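Local coordinates for putative uncharacterized protein (Chaetomium thermophilum, PDB 4XRI) that probably acts as a nuclear import receptor of the importin-beta family, a flexible HEAT-repeat protein expected to bind a small GTPase and carry cargo proteins, at residues N41-L53 against A64-A76. The protein carries 2 engineered substitutions. Sequence-based numbering, arbitrary orientation.
Sequences NFSQYLLTLVQAL and AAAGIALKNAFSA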
ATOM      1  N   ASN A  41      17.036  -2.780 -38.620  1.00 75.93           N
ATOM      2  CA  ASN A  41      17.483  -4.155 -38.798  1.00 70.75           C
ATOM      3  C   ASN A  41      17.704  -4.786 -37.434  1.00 69.41           C
ATOM      4  O   ASN A  41      18.781  -4.665 -36.847  1.00 67.18           O
ATOM      5  CB  ASN A  41      18.763  -4.216 -39.640  1.00 68.13           C
ATOM      6  CG  ASN A  41      19.106  -5.631 -40.096  1.00 65.28           C
ATOM      7  OD1 ASN A  41      18.704  -6.617 -39.479  1.00 69.50           O
ATOM      8  ND2 ASN A  41      19.860  -5.731 -41.185  1.00 70.75           N
ATOM      9  N   PHE A  42      16.675  -5.464 -36.940  1.00 69.96           N
ATOM     10  CA  PHE A  42      16.687  -6.015 -35.590  1.00 66.96           C
ATOM     11  C   PHE A  42      17.787  -7.056 -35.399  1.00 63.64           C
ATOM     12  O   PHE A  42      18.463  -7.072 -34.371  1.00 63.96           O
ATOM     13  CB  PHE A  42      15.325  -6.624 -35.260  1.00 63.09           C
ATOM     14  CG  PHE A  42      15.209  -7.116 -33.850  1.00 59.61           C
ATOM     15  CD1 PHE A  42      15.213  -6.225 -32.790  1.00 57.47           C
ATOM     16  CD2 PHE A  42      15.090  -8.469 -33.582  1.00 54.32           C
ATOM     17  CE1 PHE A  42      15.105  -6.673 -31.489  1.00 53.66           C
ATOM     18  CE2 PHE A  42      14.982  -8.924 -32.282  1.00 46.86           C
ATOM     19  CZ  PHE A  42      14.989  -8.025 -31.234  1.00 50.33           C
ATOM     20  N   SER A  43      17.969  -7.913 -36.397  1.00 56.57           N
ATOM     21  CA  SER A  43      18.982  -8.962 -36.331  1.00 58.54           C
ATOM     22  C   SER A  43      20.390  -8.382 -36.247  1.00 62.28           C
ATOM     23  O   SER A  43      21.208  -8.826 -35.441  1.00 65.08           O
ATOM     24  CB  SER A  43      18.872  -9.890 -37.542  1.00 60.26           C
ATOM     25  OG  SER A  43      17.660 -10.622 -37.506  1.00 69.48           O
ATOM     26  N   GLN A  44      20.665  -7.383 -37.080  1.00 62.60           N
ATOM     27  CA  GLN A  44      21.976  -6.747 -37.101  1.00 68.22           C
ATOM     28  C   GLN A  44      22.223  -5.996 -35.799  1.00 58.81           C
ATOM     29  O   GLN A  44      23.356  -5.910 -35.321  1.00 58.44           O
ATOM     30  CB  GLN A  44      22.095  -5.798 -38.295  1.00 74.54           C
ATOM     31  CG  GLN A  44      23.503  -5.687 -38.855  1.00 81.68           C
ATOM     32  CD  GLN A  44      24.009  -7.001 -39.423  1.00 83.39           C
ATOM     33  OE1 GLN A  44      23.225  -7.879 -39.787  1.00 87.78           O
ATOM     34  NE2 GLN A  44      25.327  -7.144 -39.496  1.00 76.51           N
ATOM     35  N   TYR A  45      21.147  -5.456 -35.235  1.00 55.72           N
ATOM     36  CA  TYR A  45      21.188  -4.802 -33.931  1.00 55.93           C
ATOM     37  C   TYR A  45      21.631  -5.797 -32.862  1.00 55.58           C
ATOM     38  O   TYR A  45      22.477  -5.489 -32.023  1.00 57.87           O
ATOM     39  CB  TYR A  45      19.816  -4.212 -33.595  1.00 51.88           C
ATOM     40  CG  TYR A  45      19.707  -3.537 -32.243  1.00 53.55           C
ATOM     41  CD1 TYR A  45      20.420  -2.378 -31.960  1.00 54.81           C
ATOM     42  CD2 TYR A  45      18.860  -4.039 -31.261  1.00 56.68           C
ATOM     43  CE1 TYR A  45      20.310  -1.752 -30.729  1.00 55.18           C
ATOM     44  CE2 TYR A  45      18.742  -3.421 -30.030  1.00 57.28           C
ATOM     45  CZ  TYR A  45      19.467  -2.276 -29.770  1.00 55.70           C
ATOM     46  OH  TYR A  45      19.354  -1.659 -28.546  1.00 52.78           O
ATOM     47  N   LEU A  46      21.063  -6.998 -32.915  1.00 54.82           N
ATOM     48  CA  LEU A  46      21.405  -8.058 -31.973  1.00 59.63           C
ATOM     49  C   LEU A  46      22.863  -8.479 -32.110  1.00 56.55           C
ATOM     50  O   LEU A  46      23.579  -8.595 -31.117  1.00 49.32           O
ATOM     51  CB  LEU A  46      20.497  -9.275 -32.171  1.00 56.40           C
ATOM     52  CG  LEU A  46      19.003  -9.071 -31.928  1.00 57.58           C
ATOM     53  CD1 LEU A  46      18.280 -10.411 -31.900  1.00 54.02           C
ATOM     54  CD2 LEU A  46      18.764  -8.296 -30.644  1.00 53.01           C
ATOM     55  N   LEU A  47      23.290  -8.709 -33.349  1.00 55.58           N
ATOM     56  CA  LEU A  47      24.664  -9.112 -33.633  1.00 54.40           C
ATOM     57  C   LEU A  47      25.672  -8.085 -33.143  1.00 58.24           C
ATOM     58  O   LEU A  47      26.644  -8.428 -32.468  1.00 64.81           O
ATOM     59  CB  LEU A  47      24.853  -9.337 -35.132  1.00 57.79           C
ATOM     60  CG  LEU A  47      24.347 -10.675 -35.665  1.00 61.03           C
ATOM     61  CD1 LEU A  47      24.480 -10.735 -37.176  1.00 61.88           C
ATOM     62  CD2 LEU A  47      25.125 -11.797 -35.012  1.00 52.19           C
ATOM     63  N   THR A  48      25.433  -6.827 -33.496  1.00 54.71           N
ATOM     64  CA  THR A  48      26.305  -5.730 -33.094  1.00 53.62           C
ATOM     65  C   THR A  48      26.483  -5.683 -31.581  1.00 58.01           C
ATOM     66  O   THR A  48      27.600  -5.564 -31.074  1.00 57.86           O
ATOM     67  CB  THR A  48      25.755  -4.371 -33.572  1.00 55.38           C
ATOM     68  OG1 THR A  48      25.598  -4.391 -34.997  1.00 58.27           O
ATOM     69  CG2 THR A  48      26.705  -3.247 -33.185  1.00 61.25           C
ATOM     70  N   LEU A  49      25.369  -5.797 -30.869  1.00 54.41           N
ATOM     71  CA  LEU A  49      25.369  -5.701 -29.415  1.00 48.55           C
ATOM     72  C   LEU A  49      26.065  -6.879 -28.741  1.00 45.54           C
ATOM     73  O   LEU A  49      26.837  -6.692 -27.800  1.00 45.48           O
ATOM     74  CB  LEU A  49      23.936  -5.585 -28.893  1.00 54.27           C
ATOM     75  CG  LEU A  49      23.269  -4.226 -29.090  1.00 57.44           C
ATOM     76  CD1 LEU A  49      21.868  -4.252 -28.507  1.00 59.35           C
ATOM     77  CD2 LEU A  49      24.103  -3.131 -28.445  1.00 53.54           C
ATOM     78  N   VAL A  50      25.797  -8.089 -29.221  1.00 43.20           N
ATOM     79  CA  VAL A  50      26.391  -9.274 -28.616  1.00 45.11           C
ATOM     80  C   VAL A  50      27.888  -9.338 -28.923  1.00 42.68           C
ATOM     81  O   VAL A  50      28.669  -9.880 -28.138  1.00 43.40           O
ATOM     82  CB  VAL A  50      25.696 -10.578 -29.085  1.00 45.96           C
ATOM     83  CG1 VAL A  50      26.044 -10.910 -30.529  1.00 46.14           C
ATOM     84  CG2 VAL A  50      26.063 -11.734 -28.164  1.00 37.84           C
ATOM     85  N   GLN A  51      28.288  -8.771 -30.057  1.00 44.34           N
ATOM     86  CA  GLN A  51      29.698  -8.743 -30.427  1.00 50.85           C
ATOM     87  C   GLN A  51      30.457  -7.764 -29.540  1.00 44.69           C
ATOM     88  O   GLN A  51      31.581  -8.038 -29.114  1.00 48.21           O
ATOM     89  CB  GLN A  51      29.869  -8.372 -31.901  1.00 53.67           C
ATOM     90  CG  GLN A  51      29.692  -9.545 -32.851  1.00 66.57           C
ATOM     91  CD  GLN A  51      29.804  -9.142 -34.309  1.00 78.17           C
ATOM     92  OE1 GLN A  51      29.322  -8.084 -34.711  1.00 80.43           O
ATOM     93  NE2 GLN A  51      30.448  -9.985 -35.109  1.00 80.35           N
ATOM     94  N   ALA A  52      29.829  -6.626 -29.262  1.00 46.91           N
ATOM     95  CA  ALA A  52      30.410  -5.619 -28.378  1.00 46.33           C
ATOM     96  C   ALA A  52      30.488  -6.144 -26.950  1.00 46.96           C
ATOM     97  O   ALA A  52      31.388  -5.787 -26.189  1.00 44.39           O
ATOM     98  CB  ALA A  52      29.601  -4.337 -28.429  1.00 52.71           C
ATOM     99  N   LEU A  53      29.536  -6.999 -26.598  1.00 47.47           N
ATOM    100  CA  LEU A  53      29.526  -7.646 -25.294  1.00 45.18           C
ATOM    101  C   LEU A  53      30.663  -8.658 -25.180  1.00 43.64           C
ATOM    102  O   LEU A  53      31.276  -8.807 -24.122  1.00 42.57           O
ATOM    103  CB  LEU A  53      28.178  -8.330 -25.053  1.00 39.43           C
ATOM    104  CG  LEU A  53      28.086  -9.345 -23.913  1.00 44.83           C
ATOM    105  CD1 LEU A  53      28.342  -8.681 -22.569  1.00 38.15           C
ATOM    106  CD2 LEU A  53      26.728 -10.042 -23.926  1.00 36.25           C
ATOM    107  N   ALA A  64      28.999  -4.237 -20.572  1.00 44.97           N
ATOM    108  CA  ALA A  64      27.799  -4.400 -19.763  1.00 47.92           C
ATOM    109  C   ALA A  64      26.631  -3.669 -20.410  1.00 57.16           C
ATOM    110  O   ALA A  64      25.537  -4.216 -20.533  1.00 60.24           O
ATOM    111  CB  ALA A  64      28.033  -3.890 -18.346  1.00 44.95           C
ATOM    112  N   ALA A  65      26.883  -2.431 -20.828  1.00 55.06           N
ATOM    113  CA  ALA A  65      25.881  -1.613 -21.504  1.00 56.06           C
ATOM    114  C   ALA A  65      25.342  -2.308 -22.749  1.00 55.42           C
ATOM    115  O   ALA A  65      24.137  -2.302 -23.002  1.00 52.95           O
ATOM    116  CB  ALA A  65      26.468  -0.261 -21.871  1.00 53.41           C
ATOM    117  N   ALA A  66      26.246  -2.911 -23.514  1.00 46.57           N
ATOM    118  CA  ALA A  66      25.877  -3.656 -24.713  1.00 50.52           C
ATOM    119  C   ALA A  66      24.999  -4.849 -24.358  1.00 55.36           C
ATOM    120  O   ALA A  66      23.992  -5.110 -25.015  1.00 53.27           O
ATOM    121  CB  ALA A  66      27.121  -4.118 -25.457  1.00 41.05           C
ATOM    122  N   GLY A  67      25.393  -5.568 -23.311  1.00 53.17           N
ATOM    123  CA  GLY A  67      24.661  -6.736 -22.860  1.00 51.88           C
ATOM    124  C   GLY A  67      23.277  -6.394 -22.349  1.00 54.92           C
ATOM    125  O   GLY A  67      22.318  -7.125 -22.593  1.00 40.35           O
ATOM    126  N   ILE A  68      23.172  -5.278 -21.633  1.00 45.94           N
ATOM    127  CA  ILE A  68      21.888  -4.831 -21.106  1.00 51.66           C
ATOM    128  C   ILE A  68      20.951  -4.438 -22.238  1.00 52.51           C
ATOM    129  O   ILE A  68      19.777  -4.811 -22.245  1.00 54.71           O
ATOM    130  CB  ILE A  68      22.045  -3.634 -20.145  1.00 52.15           C
ATOM    131  CG1 ILE A  68      22.901  -4.029 -18.945  1.00 53.50           C
ATOM    132  CG2 ILE A  68      20.684  -3.143 -19.681  1.00 48.88           C
ATOM    133  CD1 ILE A  68      22.455  -5.303 -18.278  1.00 55.35           C
ATOM    134  N   ALA A  69      21.484  -3.688 -23.198  1.00 46.51           N
ATOM    135  CA  ALA A  69      20.721  -3.270 -24.368  1.00 56.55           C
ATOM    136  C   ALA A  69      20.233  -4.479 -25.155  1.00 62.10           C
ATOM    137  O   ALA A  69      19.098  -4.508 -25.628  1.00 57.88           O
ATOM    138  CB  ALA A  69      21.564  -2.363 -25.256  1.00 56.43           C
ATOM    139  N   LEU A  70      21.104  -5.474 -25.283  1.00 56.15           N
ATOM    140  CA  LEU A  70      20.775  -6.721 -25.963  1.00 52.92           C
ATOM    141  C   LEU A  70      19.648  -7.453 -25.245  1.00 49.41           C
ATOM    142  O   LEU A  70      18.692  -7.911 -25.871  1.00 47.25           O
ATOM    143  CB  LEU A  70      22.010  -7.617 -26.056  1.00 45.19           C
ATOM    144  CG  LEU A  70      21.825  -9.001 -26.679  1.00 45.46           C
ATOM    145  CD1 LEU A  70      21.372  -8.888 -28.123  1.00 44.14           C
ATOM    146  CD2 LEU A  70      23.119  -9.799 -26.577  1.00 46.70           C
ATOM    147  N   LYS A  71      19.775  -7.558 -23.926  1.00 43.56           N
ATOM    148  CA  LYS A  71      18.746  -8.163 -23.090  1.00 47.51           C
ATOM    149  C   LYS A  71      17.405  -7.463 -23.281  1.00 58.18           C
ATOM    150  O   LYS A  71      16.367  -8.112 -23.418  1.00 50.71           O
ATOM    151  CB  LYS A  71      19.162  -8.116 -21.614  1.00 48.25           C
ATOM    152  CG  LYS A  71      18.159  -8.734 -20.646  1.00 55.96           C
ATOM    153  CD  LYS A  71      17.312  -7.675 -19.945  1.00 62.47           C
ATOM    154  CE  LYS A  71      18.163  -6.725 -19.118  1.00 63.00           C
ATOM    155  NZ  LYS A  71      17.322  -5.731 -18.390  1.00 58.72           N
ATOM    156  N   ASN A  72      17.441  -6.135 -23.294  1.00 58.63           N
ATOM    157  CA  ASN A  72      16.231  -5.333 -23.423  1.00 55.39           C
ATOM    158  C   ASN A  72      15.636  -5.360 -24.824  1.00 55.69           C
ATOM    159  O   ASN A  72      14.531  -4.866 -25.047  1.00 62.85           O
ATOM    160  CB  ASN A  72      16.514  -3.885 -23.026  1.00 48.94           C
ATOM    161  CG  ASN A  72      16.714  -3.716 -21.535  1.00 50.57           C
ATOM    162  OD1 ASN A  72      16.249  -4.531 -20.740  1.00 55.94           O
ATOM    163  ND2 ASN A  72      17.401  -2.649 -21.148  1.00 51.65           N
ATOM    164  N   ALA A  73      16.371  -5.937 -25.769  1.00 47.80           N
ATOM    165  CA  ALA A  73      15.910  -5.988 -27.149  1.00 50.75           C
ATOM    166  C   ALA A  73      14.803  -7.021 -27.326  1.00 57.73           C
ATOM    167  O   ALA A  73      14.035  -6.958 -28.286  1.00 55.76           O
ATOM    168  CB  ALA A  73      17.066  -6.288 -28.086  1.00 49.28           C
ATOM    169  N   PHE A  74      14.718  -7.965 -26.396  1.00 50.47           N
ATOM    170  CA  PHE A  74      13.679  -8.987 -26.451  1.00 51.02           C
ATOM    171  C   PHE A  74      13.223  -9.417 -25.058  1.00 48.33           C
ATOM    172  O   PHE A  74      12.875 -10.576 -24.842  1.00 57.90           O
ATOM    173  CB  PHE A  74      14.164 -10.203 -27.246  1.00 48.18           C
ATOM    174  CG  PHE A  74      15.556 -10.649 -26.889  1.00 48.85           C
ATOM    175  CD1 PHE A  74      15.768 -11.539 -25.851  1.00 48.39           C
ATOM    176  CD2 PHE A  74      16.649 -10.186 -27.600  1.00 51.09           C
ATOM    177  CE1 PHE A  74      17.045 -11.955 -25.524  1.00 56.78           C
ATOM    178  CE2 PHE A  74      17.929 -10.597 -27.279  1.00 53.51           C
ATOM    179  CZ  PHE A  74      18.127 -11.484 -26.240  1.00 50.20           C
ATOM    180  N   SER A  75      13.225  -8.477 -24.116  1.00 47.48           N
ATOM    181  CA  SER A  75      12.715  -8.743 -22.776  1.00 53.71           C
ATOM    182  C   SER A  75      12.243  -7.462 -22.094  1.00 59.33           C
ATOM    183  O   SER A  75      12.744  -6.377 -22.380  1.00 63.11           O
ATOM    184  CB  SER A  75      13.774  -9.435 -21.917  1.00 50.55           C
ATOM    185  OG  SER A  75      14.865  -8.571 -21.673  1.00 60.07           O
ATOM    186  N   ALA A  76      11.271  -7.601 -21.195  1.00 59.03           N
ATOM    187  CA  ALA A  76      10.736  -6.466 -20.449  1.00 58.99           C
ATOM    188  C   ALA A  76      10.001  -6.930 -19.196  1.00 64.84           C
ATOM    189  O   ALA A  76       9.608  -8.089 -19.092  1.00 66.88           O
ATOM    190  CB  ALA A  76       9.809  -5.638 -21.330  1.00 52.13           C
TER
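Leu49 lies against the backbone of the facing helix: its CD1 sits 3.5 Å from Leu70 N, and its CB meets Leu70 CB. With CG anti to its own carbonyl carbon (chi1 -75°), the same methyl also reaches Ala69 CB. Leu70 answers with a forked tip, CD1 pressing on Leu46 CD2 at 3.7 Å, the two side chains crossing at about a right angle, and CD2 resting on Val50 CB. Toward the C-terminal end of 42-53, small residues bring the backbones together. Ala66 CB is 3.5 Å from Leu49 O and 3.9 Å from Ala52 CB, while Leu53 lays CD2 over Gly67 CA.

At the other end Ala73 fits among Tyr45, Leu46 and Phe42. Leu46 CD2 meets its CB, and Tyr45 CE2, on the ring edge, lies 3.8 Å from Ala73 CB; Ala73 O lies 3.3 Å from Phe42 CZ, near the ring plane. Within helix 42-53 Leu46 CD2 lies over one face of the Phe42 ring, toward its rim, and Leu49 CD1 does the same on the Tyr45 ring; these contacts would limit how far the rings can turn. Further out, Asn41 caps this helix, OD1 accepting from Gln44 N with the donor above the carbonyl plane.

No hydrogen bond crosses the interface, which is apolar and largely buried. The axes run antiparallel at 146° and approach to 7.8 Å, an antiparallel helix pair within the importin-beta N-terminal domain. Helix 114-131 touches Leu70 and Phe74, helix 95-108 packs on Val50, and helix 79-91 brings Trp89 against Leu46 and Phe74.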